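Long-range contacts in cell wall surface anchor protein (Streptococcus agalactiae, PDB 4Z1P), which probably serves as a surface adhesin of the antigen I/II type, carried on the streptococcal cell wall and helping the bacterium attach to other surfaces: residues K42-S47 and Y130-L135; E86-L91 and F115-A120; F223-V228 and F318-N323; T234-L239 and I302-I307. One frame throughout, in Å; residues are numbered along the deposited sequence.

Interaction 1. Residues K42-S47 and Y130-L135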
loop_
_atom_site.group_PDB
_atom_site.type_symbol
_atom_site.label_atom_id
_atom_site.label_comp_id
_atom_site.label_asym_id
_atom_site.label_seq_id
_atom_site.Cartn_x
_atom_site.Cartn_y
_atom_site.Cartn_z
ATOM N N LYS A 42 2.333 -21.824 30.231
ATOM C CA LYS A 42 1.220 -22.576 30.689
ATOM C C LYS A 42 1.624 -23.372 31.896
ATOM O O LYS A 42 2.586 -24.103 31.828
ATOM C CB LYS A 42 0.635 -23.488 29.633
ATOM C CG LYS A 42 -0.676 -24.119 30.109
ATOM C CD LYS A 42 -1.494 -24.749 28.983
ATOM C CE LYS A 42 -2.787 -25.305 29.580
ATOM N NZ LYS A 42 -3.794 -25.616 28.520
ATOM N N GLY A 43 0.917 -23.184 33.004
ATOM C CA GLY A 43 1.231 -23.930 34.249
ATOM C C GLY A 43 2.397 -23.446 35.083
ATOM O O GLY A 43 2.701 -24.057 36.115
ATOM N N ILE A 44 3.022 -22.341 34.678
ATOM C CA ILE A 44 4.072 -21.696 35.475
ATOM C C ILE A 44 3.592 -21.350 36.857
ATOM O O ILE A 44 2.369 -21.083 37.047
ATOM C CB ILE A 44 4.542 -20.414 34.720
ATOM C CG1 ILE A 44 5.917 -19.951 35.155
ATOM C CG2 ILE A 44 3.568 -19.227 34.806
ATOM C CD1 ILE A 44 6.430 -18.834 34.264
ATOM N N LYS A 45 4.516 -21.387 37.824
ATOM C CA LYS A 45 4.288 -20.909 39.156
ATOM C C LYS A 45 5.146 -19.676 39.423
ATOM O O LYS A 45 6.101 -19.721 40.220
ATOM C CB LYS A 45 4.606 -21.990 40.202
ATOM N N ALA A 46 4.797 -18.554 38.793
ATOM C CA ALA A 46 5.575 -17.350 38.919
ATOM C C ALA A 46 5.410 -16.716 40.280
ATOM O O ALA A 46 4.360 -16.800 40.874
ATOM C CB ALA A 46 5.211 -16.360 37.808
ATOM N N SER A 47 6.463 -16.065 40.753
ATOM C CA SER A 47 6.447 -15.350 42.006
ATOM C C SER A 47 5.501 -14.173 41.973
ATOM O O SER A 47 5.215 -13.627 40.900
ATOM C CB SER A 47 7.830 -14.820 42.381
ATOM O OG SER A 47 8.263 -13.742 41.561
ATOM N N TYR A 130 -5.161 -15.542 31.602
ATOM C CA TYR A 130 -4.621 -15.740 30.277
ATOM C C TYR A 130 -3.172 -16.234 30.288
ATOM O O TYR A 130 -2.906 -17.276 29.706
ATOM C CB TYR A 130 -4.707 -14.432 29.461
ATOM C CG TYR A 130 -6.163 -14.081 29.277
ATOM C CD1 TYR A 130 -6.940 -14.762 28.414
ATOM C CD2 TYR A 130 -6.748 -13.103 30.059
ATOM C CE1 TYR A 130 -8.315 -14.521 28.308
ATOM C CE2 TYR A 130 -8.112 -12.821 29.958
ATOM C CZ TYR A 130 -8.878 -13.554 29.104
ATOM O OH TYR A 130 -10.195 -13.314 29.041
ATOM N N VAL A 131 -2.283 -15.583 31.007
ATOM C CA VAL A 131 -0.829 -15.936 30.876
ATOM C C VAL A 131 -0.607 -17.351 31.428
ATOM O O VAL A 131 -0.017 -18.209 30.752
ATOM C CB VAL A 131 0.061 -14.945 31.621
ATOM C CG1 VAL A 131 1.565 -15.198 31.487
ATOM C CG2 VAL A 131 -0.222 -13.517 31.091
ATOM N N GLN A 132 -1.017 -17.557 32.662
ATOM C CA GLN A 132 -0.859 -18.861 33.327
ATOM C C GLN A 132 -1.569 -20.011 32.630
ATOM O O GLN A 132 -1.174 -21.201 32.738
ATOM C CB GLN A 132 -1.223 -18.733 34.836
ATOM C CG GLN A 132 -0.755 -19.896 35.676
ATOM C CD GLN A 132 -1.210 -19.778 37.101
ATOM O OE1 GLN A 132 -2.349 -19.303 37.402
ATOM N NE2 GLN A 132 -0.331 -20.141 37.988
ATOM N N LYS A 133 -2.610 -19.692 31.897
ATOM C CA LYS A 133 -3.286 -20.647 31.043
ATOM C C LYS A 133 -2.651 -20.835 29.668
ATOM O O LYS A 133 -3.108 -21.622 28.883
ATOM C CB LYS A 133 -4.777 -20.322 30.955
ATOM C CG LYS A 133 -5.460 -20.397 32.344
ATOM C CD LYS A 133 -7.000 -20.211 32.300
ATOM C CE LYS A 133 -7.578 -20.228 33.740
ATOM N NZ LYS A 133 -9.037 -19.990 33.536
ATOM N N GLY A 134 -1.610 -20.093 29.362
ATOM C CA GLY A 134 -1.019 -20.239 28.108
ATOM C C GLY A 134 -1.833 -19.739 26.933
ATOM O O GLY A 134 -1.740 -20.310 25.876
ATOM N N LEU A 135 -2.619 -18.669 27.109
ATOM C CA LEU A 135 -3.511 -18.196 26.049
ATOM C C LEU A 135 -2.878 -16.991 25.346
ATOM O O LEU A 135 -2.800 -15.902 25.890
ATOM C CB LEU A 135 -4.925 -17.788 26.570
ATOM C CG LEU A 135 -5.685 -18.945 27.249
ATOM C CD1 LEU A 135 -6.900 -18.545 28.090
ATOM C CD2 LEU A 135 -6.040 -20.011 26.218
HETATM O O HOH W 1 -5.031 -23.130 27.582
#
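Gln132 and Lys42 each send a side chain across this surface contact. In Gln132 CG stands anti to the backbone N (chi1 -165°), and from CB the extended chain runs toward Ile44: CG passes 3.6 Å from Ile44 O, CD lies slightly farther off, and NE2 ends 3.0 Å from that same oxygen, in a nearly straight bond lying in the amide plane. The other tip atom, OE1, accepts from Lys128, so both ends of the amide are held and its flip is fixed. The backbone of Gln132 is used as well, since Gly43 N donates to Gln132 O at 2.9 Å. All this happens where helix 123-131 runs out: Gly134, with positive phi, closes it in a Schellman motif, and the loop 42-47, leading to helix 48-52, lies against that end. Lys42 CB packs 4.0 Å from Gly134 CA. The extended Lys42 chain then runs past Lys133 O, 3.5 Å from Lys42 CD, and a water links Lys42 NZ to that carbonyl.

Interaction 2. Residues E86-L91 and F115-A120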
loop_
_atom_site.group_PDB
_atom_site.type_symbol
_atom_site.label_atom_id
_atom_site.label_comp_id
_atom_site.label_asym_id
_atom_site.label_seq_id
_atom_site.Cartn_x
_atom_site.Cartn_y
_atom_site.Cartn_z
ATOM N N GLU A 86 -4.438 -1.532 28.954
ATOM C CA GLU A 86 -4.268 -0.071 28.785
ATOM C C GLU A 86 -3.501 0.278 27.516
ATOM O O GLU A 86 -2.340 -0.114 27.410
ATOM C CB GLU A 86 -3.587 0.476 29.975
ATOM C CG GLU A 86 -3.573 2.001 30.050
ATOM C CD GLU A 86 -4.876 2.631 30.561
ATOM O OE1 GLU A 86 -5.587 2.036 31.389
ATOM O OE2 GLU A 86 -5.122 3.793 30.194
ATOM N N MET A 87 -4.129 1.020 26.611
ATOM C CA MET A 87 -3.557 1.469 25.337
ATOM C C MET A 87 -2.763 2.790 25.595
ATOM O O MET A 87 -3.351 3.805 26.134
ATOM C CB MET A 87 -4.683 1.675 24.321
ATOM C CG MET A 87 -4.303 2.101 22.904
ATOM S SD MET A 87 -3.762 3.835 22.762
ATOM C CE MET A 87 -3.932 4.150 21.027
ATOM N N ARG A 88 -1.474 2.808 25.223
ATOM C CA ARG A 88 -0.691 4.004 25.269
ATOM C C ARG A 88 -0.138 4.264 23.931
ATOM O O ARG A 88 0.131 3.317 23.183
ATOM C CB ARG A 88 0.454 3.959 26.288
ATOM C CG ARG A 88 0.010 4.056 27.724
ATOM C CD ARG A 88 1.173 4.127 28.689
ATOM N NE ARG A 88 0.747 4.341 30.101
ATOM C CZ ARG A 88 0.249 3.431 30.912
ATOM N NH1 ARG A 88 0.131 2.161 30.554
ATOM N NH2 ARG A 88 -0.080 3.808 32.167
ATOM N N HIS A 89 -0.034 5.543 23.560
ATOM C CA HIS A 89 0.456 5.944 22.266
ATOM C C HIS A 89 1.357 7.143 22.462
ATOM O O HIS A 89 0.895 8.189 22.856
ATOM C CB HIS A 89 -0.647 6.238 21.274
ATOM C CG HIS A 89 -0.174 6.848 19.987
ATOM N ND1 HIS A 89 -0.951 7.696 19.231
ATOM C CD2 HIS A 89 1.018 6.768 19.336
ATOM C CE1 HIS A 89 -0.294 8.044 18.138
ATOM N NE2 HIS A 89 0.896 7.482 18.170
ATOM N N VAL A 90 2.683 6.962 22.296
ATOM C CA VAL A 90 3.659 7.988 22.695
ATOM C C VAL A 90 4.541 8.340 21.542
ATOM O O VAL A 90 4.825 7.535 20.672
ATOM C CB VAL A 90 4.532 7.548 23.920
ATOM C CG1 VAL A 90 3.695 7.307 25.143
ATOM C CG2 VAL A 90 5.442 6.363 23.584
ATOM N N LEU A 91 4.948 9.586 21.495
ATOM C CA LEU A 91 5.851 10.028 20.452
ATOM C C LEU A 91 7.325 9.593 20.751
ATOM O O LEU A 91 8.099 9.465 19.841
ATOM C CB LEU A 91 5.795 11.523 20.439
ATOM C CG LEU A 91 4.782 12.192 19.529
ATOM C CD1 LEU A 91 3.656 11.367 19.013
ATOM C CD2 LEU A 91 4.400 13.573 20.049
ATOM N N PHE A 115 5.587 4.941 19.333
ATOM C CA PHE A 115 5.090 3.595 19.349
ATOM C C PHE A 115 3.820 3.486 20.170
ATOM O O PHE A 115 3.386 4.482 20.792
ATOM C CB PHE A 115 6.166 2.647 19.906
ATOM C CG PHE A 115 6.561 2.921 21.323
ATOM C CD1 PHE A 115 7.566 3.800 21.599
ATOM C CD2 PHE A 115 6.013 2.227 22.388
ATOM C CE1 PHE A 115 7.991 3.988 22.903
ATOM C CE2 PHE A 115 6.392 2.442 23.697
ATOM C CZ PHE A 115 7.396 3.323 23.974
ATOM N N TYR A 116 3.206 2.309 20.103
ATOM C CA TYR A 116 2.009 1.971 20.835
ATOM C C TYR A 116 2.325 0.834 21.778
ATOM O O TYR A 116 3.179 -0.003 21.480
ATOM C CB TYR A 116 0.912 1.502 19.870
ATOM C CG TYR A 116 0.581 2.489 18.825
ATOM C CD1 TYR A 116 1.354 2.632 17.716
ATOM C CD2 TYR A 116 -0.570 3.339 18.965
ATOM C CE1 TYR A 116 1.011 3.569 16.733
ATOM C CE2 TYR A 116 -0.906 4.249 17.996
ATOM C CZ TYR A 116 -0.140 4.349 16.887
ATOM O OH TYR A 116 -0.451 5.276 15.954
ATOM N N MET A 117 1.739 0.875 22.967
ATOM C CA MET A 117 1.954 -0.133 23.922
ATOM C C MET A 117 0.700 -0.478 24.687
ATOM O O MET A 117 -0.099 0.428 24.998
ATOM C CB MET A 117 3.075 0.280 24.895
ATOM C CG MET A 117 3.425 -0.740 25.939
ATOM S SD MET A 117 4.829 -0.214 26.957
ATOM C CE MET A 117 4.188 1.155 27.792
ATOM N N TRP A 118 0.484 -1.753 24.914
ATOM C CA TRP A 118 -0.710 -2.227 25.648
ATOM C C TRP A 118 -0.196 -2.946 26.850
ATOM O O TRP A 118 0.654 -3.838 26.713
ATOM C CB TRP A 118 -1.534 -3.201 24.772
ATOM C CG TRP A 118 -2.241 -2.582 23.641
ATOM C CD1 TRP A 118 -3.555 -2.115 23.640
ATOM C CD2 TRP A 118 -1.723 -2.275 22.365
ATOM N NE1 TRP A 118 -3.858 -1.593 22.435
ATOM C CE2 TRP A 118 -2.751 -1.642 21.632
ATOM C CE3 TRP A 118 -0.486 -2.450 21.773
ATOM C CZ2 TRP A 118 -2.592 -1.242 20.325
ATOM C CZ3 TRP A 118 -0.331 -2.105 20.464
ATOM C CH2 TRP A 118 -1.366 -1.453 19.763
ATOM N N THR A 119 -0.623 -2.554 28.020
ATOM C CA THR A 119 -0.256 -3.144 29.281
ATOM C C THR A 119 -1.438 -3.695 30.047
ATOM O O THR A 119 -2.613 -3.109 30.008
ATOM C CB THR A 119 0.406 -2.058 30.181
ATOM O OG1 THR A 119 -0.410 -0.928 30.211
ATOM C CG2 THR A 119 1.755 -1.670 29.651
ATOM N N ALA A 120 -1.237 -4.815 30.729
ATOM C CA ALA A 120 -2.257 -5.365 31.529
ATOM C C ALA A 120 -2.631 -4.464 32.684
ATOM O O ALA A 120 -1.802 -4.099 33.487
ATOM C CB ALA A 120 -1.933 -6.772 32.008
HETATM O O HOH W 2 -1.161 0.166 32.529
#
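Phe115 meets Val90 at the start of this antiparallel pairing. Its CG sits between the backbone N and the carbonyl carbon (chi1 63°), which brings the ring alongside Val90, whose CG2 stands over its face, 3.7 Å from the centroid. Their backbones form a hydrogen-bonded pair, Val90 N to Phe115 O at 3.0 Å. Tyr116 follows on the other face of the sheet and lies alongside His89 in an offset stack, centroids 4.1 Å apart and planes at 13°; the His89 ring is further held by Glu114, which accepts from its NE2. In one of its two conformers Met87 brings CE to the edge of the same tyrosine ring. Strand 85-90 is the outermost of a five-stranded antiparallel sheet, and strand 115-120 lies between it and strand 55-61. Met117 N and O exchange bonds with Arg88, while its side chain, on the same side of the sheet as Phe115, reaches Leu100 of helix 98-106. At Trp118 the indole lies beside Met87, whose CG in that conformer is 3.8 Å from Trp118 NE1, and residues of strand 65-75 pack against the ring. Thr119 O accepts from Glu86 N at 2.6 Å. Across from Thr119 OG1 the Arg88 guanidinium approaches edge-on, and a water bridges the two, 3.1 Å from Arg88 NH1 and 2.7 Å from Thr119 OG1.

Interaction 3. Residues F223-V228 and F318-N323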
loop_
_atom_site.group_PDB
_atom_site.type_symbol
_atom_site.label_atom_id
_atom_site.label_comp_id
_atom_site.label_asym_id
_atom_site.label_seq_id
_atom_site.Cartn_x
_atom_site.Cartn_y
_atom_site.Cartn_z
ATOM N N PHE A 223 -7.516 -3.794 -9.952
ATOM C CA PHE A 223 -8.898 -3.638 -10.380
ATOM C C PHE A 223 -9.238 -2.380 -11.195
ATOM O O PHE A 223 -10.299 -2.328 -11.785
ATOM C CB PHE A 223 -9.804 -3.758 -9.187
ATOM C CG PHE A 223 -9.650 -2.662 -8.191
ATOM C CD1 PHE A 223 -10.381 -1.490 -8.327
ATOM C CD2 PHE A 223 -8.828 -2.831 -7.097
ATOM C CE1 PHE A 223 -10.251 -0.462 -7.409
ATOM C CE2 PHE A 223 -8.676 -1.799 -6.159
ATOM C CZ PHE A 223 -9.394 -0.618 -6.317
ATOM N N GLU A 224 -8.358 -1.372 -11.214
ATOM C CA GLU A 224 -8.561 -0.182 -11.996
ATOM C C GLU A 224 -7.239 0.211 -12.600
ATOM O O GLU A 224 -6.252 0.275 -11.899
ATOM C CB GLU A 224 -9.075 0.963 -11.143
ATOM C CG GLU A 224 -9.098 2.313 -11.831
ATOM C CD GLU A 224 -9.712 3.405 -10.991
ATOM O OE1 GLU A 224 -9.355 3.496 -9.812
ATOM O OE2 GLU A 224 -10.549 4.192 -11.503
ATOM N N TYR A 225 -7.227 0.439 -13.919
ATOM C CA TYR A 225 -6.059 0.976 -14.593
ATOM C C TYR A 225 -6.623 1.800 -15.738
ATOM O O TYR A 225 -7.121 1.256 -16.712
ATOM C CB TYR A 225 -5.121 -0.162 -15.016
ATOM C CG TYR A 225 -3.783 0.248 -15.616
ATOM C CD1 TYR A 225 -3.686 0.830 -16.905
ATOM C CD2 TYR A 225 -2.605 0.062 -14.912
ATOM C CE1 TYR A 225 -2.452 1.196 -17.412
ATOM C CE2 TYR A 225 -1.376 0.401 -15.414
ATOM C CZ TYR A 225 -1.311 0.967 -16.697
ATOM O OH TYR A 225 -0.061 1.339 -17.192
ATOM N N LYS A 226 -6.628 3.123 -15.616
ATOM C CA LYS A 226 -7.302 3.883 -16.637
ATOM C C LYS A 226 -6.740 5.238 -16.833
ATOM O O LYS A 226 -6.096 5.775 -15.943
ATOM C CB LYS A 226 -8.776 3.951 -16.316
ATOM C CG LYS A 226 -9.191 5.058 -15.436
ATOM C CD LYS A 226 -10.719 5.111 -15.348
ATOM C CE LYS A 226 -11.067 6.079 -14.253
ATOM N NZ LYS A 226 -12.514 6.193 -13.972
ATOM N N PHE A 227 -6.918 5.767 -18.044
ATOM C CA PHE A 227 -6.511 7.120 -18.382
ATOM C C PHE A 227 -7.744 7.957 -18.640
ATOM O O PHE A 227 -8.653 7.498 -19.291
ATOM C CB PHE A 227 -5.702 7.135 -19.686
ATOM C CG PHE A 227 -4.555 6.161 -19.736
ATOM C CD1 PHE A 227 -4.748 4.829 -20.083
ATOM C CD2 PHE A 227 -3.278 6.595 -19.552
ATOM C CE1 PHE A 227 -3.666 3.940 -20.202
ATOM C CE2 PHE A 227 -2.196 5.723 -19.683
ATOM C CZ PHE A 227 -2.394 4.396 -19.996
ATOM N N VAL A 228 -7.769 9.182 -18.118
ATOM C CA VAL A 228 -8.770 10.184 -18.460
ATOM C C VAL A 228 -8.039 11.418 -19.060
ATOM O O VAL A 228 -7.194 12.016 -18.437
ATOM C CB VAL A 228 -9.650 10.581 -17.255
ATOM C CG1 VAL A 228 -10.719 11.567 -17.685
ATOM C CG2 VAL A 228 -10.303 9.348 -16.615
ATOM N N PHE A 318 -4.446 9.682 -14.505
ATOM C CA PHE A 318 -4.258 8.248 -14.539
ATOM C C PHE A 318 -4.725 7.712 -13.210
ATOM O O PHE A 318 -4.378 8.303 -12.172
ATOM C CB PHE A 318 -2.768 7.955 -14.698
ATOM C CG PHE A 318 -2.428 6.505 -14.625
ATOM C CD1 PHE A 318 -2.706 5.645 -15.684
ATOM C CD2 PHE A 318 -1.918 5.982 -13.467
ATOM C CE1 PHE A 318 -2.400 4.300 -15.592
ATOM C CE2 PHE A 318 -1.585 4.640 -13.373
ATOM C CZ PHE A 318 -1.836 3.797 -14.430
ATOM N N PHE A 319 -5.487 6.624 -13.226
ATOM C CA PHE A 319 -5.986 5.998 -12.001
ATOM C C PHE A 319 -5.536 4.551 -11.960
ATOM O O PHE A 319 -5.756 3.799 -12.923
ATOM C CB PHE A 319 -7.511 6.025 -11.945
ATOM C CG PHE A 319 -8.096 7.400 -11.921
ATOM C CD1 PHE A 319 -8.135 8.168 -13.081
ATOM C CD2 PHE A 319 -8.627 7.916 -10.749
ATOM C CE1 PHE A 319 -8.682 9.437 -13.070
ATOM C CE2 PHE A 319 -9.147 9.195 -10.712
ATOM C CZ PHE A 319 -9.197 9.954 -11.892
ATOM N N VAL A 320 -4.936 4.138 -10.847
ATOM C CA VAL A 320 -4.654 2.735 -10.611
ATOM C C VAL A 320 -5.121 2.414 -9.169
ATOM O O VAL A 320 -4.703 3.078 -8.231
ATOM C CB VAL A 320 -3.184 2.375 -10.854
ATOM C CG1 VAL A 320 -2.221 3.250 -10.056
ATOM C CG2 VAL A 320 -2.913 0.910 -10.534
ATOM N N ASN A 321 -6.065 1.472 -9.068
ATOM C CA ASN A 321 -6.690 1.052 -7.815
ATOM C C ASN A 321 -7.013 2.238 -6.954
ATOM O O ASN A 321 -6.740 2.245 -5.769
ATOM C CB ASN A 321 -5.771 0.069 -7.085
ATOM C CG ASN A 321 -5.797 -1.309 -7.682
ATOM O OD1 ASN A 321 -6.227 -1.545 -8.865
ATOM N ND2 ASN A 321 -5.295 -2.253 -6.901
ATOM N N GLY A 322 -7.621 3.237 -7.572
ATOM C CA GLY A 322 -8.150 4.396 -6.887
ATOM C C GLY A 322 -7.158 5.487 -6.643
ATOM O O GLY A 322 -7.526 6.518 -6.112
ATOM N N ASN A 323 -5.894 5.288 -7.022
ATOM C CA ASN A 323 -4.862 6.275 -6.820
ATOM C C ASN A 323 -4.720 7.131 -8.096
ATOM O O ASN A 323 -4.445 6.573 -9.142
ATOM C CB ASN A 323 -3.533 5.595 -6.591
ATOM C CG ASN A 323 -3.524 4.811 -5.310
ATOM O OD1 ASN A 323 -3.317 5.392 -4.221
ATOM N ND2 ASN A 323 -3.875 3.526 -5.405
#
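A tight type I' turn, Val320 to Asn323, joins strand 311-320 to strand 323-333, and the segment 223-228 pairs antiparallel with the strand entering it. Asn321, at the turn, lays its amide over the face of the Phe223 ring, the two planes 18° apart, with Asn321 CG 3.3 Å from Phe223 CE2. Asn321 OD1 accepts from Phe223 N at 2.8 Å and from Glu224 N at 3.2 Å, both donors approaching from the same side of the amide plane, while ND2 is held by Asp221 O. Glu224 extends its carboxylate past Phe319 CB, and Glu224 OE1 accepts from Gly322 N at 2.8 Å, a bent bond. On the other face of the sheet, Phe318 drives its ring edge into two aromatic faces: that of Tyr225, centroids 4.8 Å apart and planes at 86°, and that of Phe227, at 5.5 Å and 63°. Tyr225 OH, for its part, bonds to Trp212 O and Ala298 N. The chemistry is thus divided: an interlocked aromatic cluster packs on the buried face, whereas at the turn side-chain oxygens satisfy backbone amides and fix how it sits on segment 223-228.

Interaction 4. Residues T234-L239 and I302-I307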
loop_
_atom_site.group_PDB
_atom_site.type_symbol
_atom_site.label_atom_id
_atom_site.label_comp_id
_atom_site.label_asym_id
_atom_site.label_seq_id
_atom_site.Cartn_x
_atom_site.Cartn_y
_atom_site.Cartn_z
ATOM N N THR A 234 -12.025 22.071 -28.899
ATOM C CA THR A 234 -12.246 23.252 -29.752
ATOM C C THR A 234 -11.189 23.247 -30.851
ATOM O O THR A 234 -11.395 23.818 -31.917
ATOM C CB THR A 234 -12.051 24.564 -28.964
ATOM O OG1 THR A 234 -10.810 24.519 -28.253
ATOM C CG2 THR A 234 -13.170 24.805 -27.957
ATOM N N HIS A 235 -10.037 22.636 -30.572
ATOM C CA HIS A 235 -8.922 22.694 -31.486
ATOM C C HIS A 235 -8.479 21.328 -31.993
ATOM O O HIS A 235 -7.836 21.263 -33.058
ATOM C CB HIS A 235 -7.721 23.430 -30.853
ATOM C CG HIS A 235 -7.941 24.882 -30.576
ATOM N ND1 HIS A 235 -8.864 25.344 -29.655
ATOM C CD2 HIS A 235 -7.263 25.981 -31.011
ATOM C CE1 HIS A 235 -8.778 26.660 -29.566
ATOM N NE2 HIS A 235 -7.807 27.071 -30.370
ATOM N N ASP A 236 -8.785 20.254 -31.236
ATOM C CA ASP A 236 -8.318 18.918 -31.558
ATOM C C ASP A 236 -9.577 18.096 -31.783
ATOM O O ASP A 236 -10.432 17.955 -30.873
ATOM C CB ASP A 236 -7.534 18.226 -30.410
ATOM C CG ASP A 236 -6.080 18.639 -30.308
ATOM O OD1 ASP A 236 -5.520 19.241 -31.235
ATOM O OD2 ASP A 236 -5.496 18.380 -29.232
ATOM N N LEU A 237 -9.664 17.549 -32.991
ATOM C CA LEU A 237 -10.716 16.582 -33.391
ATOM C C LEU A 237 -10.228 15.151 -33.105
ATOM O O LEU A 237 -9.258 14.706 -33.650
ATOM C CB LEU A 237 -11.061 16.739 -34.896
ATOM C CG LEU A 237 -12.085 15.740 -35.484
ATOM C CD1 LEU A 237 -13.464 15.900 -34.825
ATOM C CD2 LEU A 237 -12.162 15.989 -36.984
ATOM N N TYR A 238 -10.843 14.493 -32.139
ATOM C CA TYR A 238 -10.469 13.115 -31.798
ATOM C C TYR A 238 -10.757 12.205 -32.960
ATOM O O TYR A 238 -11.855 12.237 -33.497
ATOM C CB TYR A 238 -11.237 12.628 -30.542
ATOM C CG TYR A 238 -11.006 11.197 -30.247
ATOM C CD1 TYR A 238 -9.744 10.740 -29.799
ATOM C CD2 TYR A 238 -12.021 10.264 -30.433
ATOM C CE1 TYR A 238 -9.512 9.392 -29.588
ATOM C CE2 TYR A 238 -11.825 8.918 -30.147
ATOM C CZ TYR A 238 -10.554 8.498 -29.726
ATOM O OH TYR A 238 -10.365 7.180 -29.476
ATOM N N LEU A 239 -9.784 11.410 -33.336
ATOM C CA LEU A 239 -9.925 10.449 -34.415
ATOM C C LEU A 239 -9.959 9.039 -33.923
ATOM O O LEU A 239 -10.860 8.298 -34.306
ATOM C CB LEU A 239 -8.781 10.606 -35.411
ATOM C CG LEU A 239 -8.722 12.008 -36.058
ATOM C CD1 LEU A 239 -7.520 12.042 -36.951
ATOM C CD2 LEU A 239 -9.966 12.278 -36.858
ATOM N N ILE A 302 -3.354 8.583 -28.546
ATOM C CA ILE A 302 -4.568 9.253 -28.964
ATOM C C ILE A 302 -4.303 10.125 -30.192
ATOM O O ILE A 302 -3.534 11.058 -30.140
ATOM C CB ILE A 302 -5.119 10.125 -27.847
ATOM C CG1 ILE A 302 -5.461 9.306 -26.655
ATOM C CG2 ILE A 302 -6.367 10.843 -28.293
ATOM C CD1 ILE A 302 -5.535 10.152 -25.391
ATOM N N VAL A 303 -4.929 9.809 -31.314
ATOM C CA VAL A 303 -4.591 10.588 -32.493
ATOM C C VAL A 303 -5.731 11.560 -32.759
ATOM O O VAL A 303 -6.910 11.240 -32.610
ATOM C CB VAL A 303 -4.009 9.732 -33.671
ATOM C CG1 VAL A 303 -3.927 8.238 -33.387
ATOM C CG2 VAL A 303 -4.496 10.143 -35.029
ATOM N N VAL A 304 -5.343 12.788 -33.050
ATOM C CA VAL A 304 -6.297 13.848 -33.206
ATOM C C VAL A 304 -5.883 14.639 -34.457
ATOM O O VAL A 304 -4.749 14.536 -34.926
ATOM C CB VAL A 304 -6.358 14.822 -31.982
ATOM C CG1 VAL A 304 -6.705 14.069 -30.716
ATOM C CG2 VAL A 304 -5.093 15.645 -31.841
ATOM N N LYS A 305 -6.807 15.461 -34.945
ATOM C CA LYS A 305 -6.504 16.324 -36.079
ATOM C C LYS A 305 -6.683 17.745 -35.586
ATOM O O LYS A 305 -7.674 18.026 -34.925
ATOM C CB LYS A 305 -7.492 16.019 -37.229
ATOM C CG LYS A 305 -7.038 16.619 -38.565
ATOM C CD LYS A 305 -8.102 16.469 -39.638
ATOM C CE LYS A 305 -7.504 16.514 -41.013
ATOM N NZ LYS A 305 -8.535 15.892 -41.840
ATOM N N ARG A 306 -5.745 18.628 -35.962
ATOM C CA ARG A 306 -5.739 20.021 -35.609
ATOM C C ARG A 306 -6.700 20.757 -36.525
ATOM O O ARG A 306 -6.471 20.902 -37.714
ATOM C CB ARG A 306 -4.300 20.588 -35.700
ATOM C CG ARG A 306 -4.089 22.065 -35.259
ATOM C CD ARG A 306 -4.676 22.408 -33.869
ATOM N NE ARG A 306 -4.343 21.355 -32.899
ATOM C CZ ARG A 306 -3.122 21.169 -32.385
ATOM N NH1 ARG A 306 -2.161 22.008 -32.705
ATOM N NH2 ARG A 306 -2.876 20.145 -31.542
ATOM N N ILE A 307 -7.779 21.235 -35.958
ATOM C CA ILE A 307 -8.801 21.871 -36.765
ATOM C C ILE A 307 -9.069 23.302 -36.364
ATOM O O ILE A 307 -10.044 23.883 -36.816
ATOM C CB ILE A 307 -10.119 21.091 -36.743
ATOM C CG1 ILE A 307 -10.570 20.840 -35.288
ATOM C CG2 ILE A 307 -9.958 19.844 -37.578
ATOM C CD1 ILE A 307 -11.928 20.185 -35.227
#
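Asp236 and Arg306 face each other across a non-hydrogen-bonded antiparallel pair, their flat ends nearly coplanar, with carboxylate and guanidinium 29° apart. The arginine comes in side-on and gives two nitrogens to a single oxygen: NE is 2.9 Å from Asp236 OD1, nearly along its C-O axis, and NH2 is 2.8 Å from it, on the syn lone pair. Arg306 gets there by folding, its chain bent at chi2 (51°) and chi3 (45°) so that the guanidinium doubles back toward the neighbouring strand. Asp236 OD2 goes to Tyr207 OH and Arg306 NH1 to Thr332 and Thr334, so this buried ion pair is supported on both sides. Val304 slants across the aspartate, with CG2 3.5 Å from Asp236 CG. Farther along the same strand, Ile302 meets Tyr238 at about a right angle, its CG2 at the ring edge and 3.7 Å from Tyr238 CE1. Around Leu237 and Lys305, which share the opposite face, Ile307 CD1 comes 3.6 Å from Leu237 CB, and Leu239 CD1 crosses Lys305 obliquely, 4.0 Å from its CB. Backbone bonds lock the register, among them Leu237 N to Lys305 O at 2.8 Å. Strand 236-245 is the outermost of a four-stranded antiparallel sheet; strand 298-306 separates it from strand 204-210, whose Val205 packs on Val304, while Val312 of strand 311-320 touches both members of the ion pair.

The four contacts fall into two pairs, one in each of two family regions: interactions 1 and 2 in the antigen I/II C2 terminal domain, interactions 3 and 4 in the cell surface antigen C-terminus. Within each pair the second contact forms inside the span of chain that the first brackets, and centres lie about 23 and 24 Å apart. Strand 115-120 leads on to helix 123-131 in the first pair; in the second, strands 225-230 and 236-245 are consecutive, as are 298-306 and 311-320, so the chain passes directly from one sheet to the other at both places. Interactions 1 and 4, with centres about 76 Å apart, lie on opposite sides of the chain's centre, as befits an elongated adhesin with two domains in tandem.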